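Local coordinates for uricase (Bacillus fastidiosus, PDB 4R99), which probably catalyses the oxidation of urate to 5-hydroxyisourate, the first step of urate degradation to allantoin, at residues L106-L111 against E149-A154. Residues are numbered along the deposited sequence; the frame is centred on the assembly and turned at random.
Sequences LDAVRL and EVARTA
Glu149 and Arg110 face one another as a non-hydrogen-bonded pair, and Glu149 gives up more surface to this contact than any other residue. Both chains start anti to the backbone N (chi1 -172° for Glu149, -175° for Arg110) and run extended, so the carboxylate lies against the aliphatic part of the arginine before Arg110 NH1 reaches Glu149 OE1 at 2.5 Å in a salt bridge. That oxygen lies in the guanidinium plane, whereas the carboxylate plane stands almost perpendicular to it. Glu149 OE2 pairs with Lys50 and Arg110 also meets Glu112 and Glu161, a charge network that probably offsets the cost of burying Glu149.

On the same face Ala108 CB rests 3.7 Å from Ala151 CB, two methyls meeting without crowding. Val109 and Val150 exchange backbone hydrogen bonds and turn their branched side chains to the other face, against Leu100 of helix 88-102.

Further along, Arg152 N donates to Asp107 O (2.9 Å); its side chain runs on past Asp107, and NE donates to Leu106 O at 2.6 Å, NH2 adding a weak second bond. Cutting Arg152 back to an alanine would probably leave Leu106 O without these donors and residues 106-107 less firmly tied. Asp107 and Ala108 both oppose Lys50 of strand 40-50, a classic beta bulge where strand 108-125 enters the helix-backed antiparallel sheet of the tunnelling (T) fold that uricases share.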
loop_
_atom_site.group_PDB
_atom_site.type_symbol
_atom_site.label_atom_id
_atom_site.label_comp_id
_atom_site.label_asym_id
_atom_site.label_seq_id
_atom_site.Cartn_x
_atom_site.Cartn_y
_atom_site.Cartn_z
ATOM N N LEU D 106 -29.619 16.844 14.628
ATOM C CA LEU D 106 -28.249 16.429 14.906
ATOM C C LEU D 106 -27.714 17.130 16.152
ATOM O O LEU D 106 -28.012 18.301 16.387
ATOM C CB LEU D 106 -27.337 16.723 13.713
ATOM C CG LEU D 106 -27.636 15.980 12.411
ATOM C CD1 LEU D 106 -26.656 16.398 11.325
ATOM C CD2 LEU D 106 -27.582 14.478 12.633
ATOM N N ASP D 107 -26.924 16.410 16.943
ATOM C CA ASP D 107 -26.350 16.963 18.168
ATOM C C ASP D 107 -24.889 17.410 18.048
ATOM O O ASP D 107 -24.466 18.340 18.733
ATOM C CB ASP D 107 -26.479 15.948 19.307
ATOM C CG ASP D 107 -27.913 15.778 19.776
ATOM O OD1 ASP D 107 -28.724 16.705 19.565
ATOM O OD2 ASP D 107 -28.229 14.715 20.354
ATOM N N ALA D 108 -24.118 16.750 17.189
ATOM C CA ALA D 108 -22.699 17.069 17.045
ATOM C C ALA D 108 -22.197 16.615 15.683
ATOM O O ALA D 108 -22.679 15.627 15.129
ATOM C CB ALA D 108 -21.886 16.422 18.155
ATOM N N VAL D 109 -21.218 17.339 15.149
ATOM C CA VAL D 109 -20.632 16.989 13.862
ATOM C C VAL D 109 -19.118 16.947 13.970
ATOM O O VAL D 109 -18.501 17.858 14.524
ATOM C CB VAL D 109 -21.041 17.987 12.761
ATOM C CG1 VAL D 109 -20.458 17.566 11.419
ATOM C CG2 VAL D 109 -22.559 18.081 12.669
ATOM N N ARG D 110 -18.525 15.881 13.437
ATOM C CA ARG D 110 -17.084 15.699 13.507
ATOM C C ARG D 110 -16.474 15.664 12.115
ATOM O O ARG D 110 -16.886 14.876 11.264
ATOM C CB ARG D 110 -16.757 14.410 14.264
ATOM C CG ARG D 110 -15.278 14.169 14.501
ATOM C CD ARG D 110 -15.056 12.825 15.184
ATOM N NE ARG D 110 -13.647 12.573 15.471
ATOM C CZ ARG D 110 -13.031 12.952 16.586
ATOM N NH1 ARG D 110 -13.700 13.600 17.532
ATOM N NH2 ARG D 110 -11.745 12.679 16.759
ATOM N N LEU D 111 -15.474 16.513 11.903
ATOM C CA LEU D 111 -14.744 16.555 10.642
ATOM C C LEU D 111 -13.270 16.253 10.862
ATOM O O LEU D 111 -12.614 16.901 11.672
ATOM C CB LEU D 111 -14.890 17.929 9.977
ATOM C CG LEU D 111 -15.757 18.118 8.726
ATOM C CD1 LEU D 111 -15.444 17.059 7.679
ATOM C CD2 LEU D 111 -17.244 18.141 9.059
ATOM N N GLU D 149 -14.581 18.937 16.036
ATOM C CA GLU D 149 -15.906 18.448 16.370
ATOM C C GLU D 149 -16.706 19.545 17.054
ATOM O O GLU D 149 -16.240 20.157 18.013
ATOM C CB GLU D 149 -15.835 17.197 17.242
ATOM C CG GLU D 149 -17.185 16.537 17.470
ATOM C CD GLU D 149 -17.062 15.155 18.076
ATOM O OE1 GLU D 149 -15.991 14.533 17.921
ATOM O OE2 GLU D 149 -18.037 14.689 18.704
ATOM N N VAL D 150 -17.912 19.785 16.552
ATOM C CA VAL D 150 -18.771 20.824 17.099
ATOM C C VAL D 150 -20.064 20.202 17.606
ATOM O O VAL D 150 -20.719 19.450 16.893
ATOM C CB VAL D 150 -19.087 21.911 16.048
ATOM C CG1 VAL D 150 -20.016 22.968 16.627
ATOM C CG2 VAL D 150 -17.805 22.553 15.544
ATOM N N ALA D 151 -20.415 20.517 18.846
ATOM C CA ALA D 151 -21.624 20.000 19.478
ATOM C C ALA D 151 -22.532 21.145 19.913
ATOM O O ALA D 151 -22.081 22.281 20.064
ATOM C CB ALA D 151 -21.267 19.129 20.669
ATOM N N ARG D 152 -23.813 20.850 20.104
ATOM C CA ARG D 152 -24.759 21.866 20.553
ATOM C C ARG D 152 -24.545 22.223 22.016
ATOM O O ARG D 152 -24.158 21.383 22.831
ATOM C CB ARG D 152 -26.199 21.406 20.335
ATOM C CG ARG D 152 -26.586 21.319 18.876
ATOM C CD ARG D 152 -28.078 21.100 18.705
ATOM N NE ARG D 152 -28.380 20.643 17.354
ATOM C CZ ARG D 152 -28.439 21.438 16.291
ATOM N NH1 ARG D 152 -28.225 22.742 16.417
ATOM N NH2 ARG D 152 -28.712 20.926 15.099
ATOM N N THR D 153 -24.787 23.493 22.322
ATOM C CA THR D 153 -24.757 24.008 23.683
ATOM C C THR D 153 -26.119 24.585 24.022
ATOM O O THR D 153 -27.008 24.629 23.174
ATOM C CB THR D 153 -23.705 25.107 23.849
ATOM O OG1 THR D 153 -24.048 26.226 23.025
ATOM C CG2 THR D 153 -22.355 24.591 23.442
ATOM N N ALA D 154 -26.280 25.020 25.267
ATOM C CA ALA D 154 -27.542 25.597 25.709
ATOM C C ALA D 154 -27.948 26.855 24.928
ATOM O O ALA D 154 -29.130 27.189 24.861
ATOM C CB ALA D 154 -27.485 25.901 27.199
HETATM O O HOH W 1 -25.051 18.503 22.060
#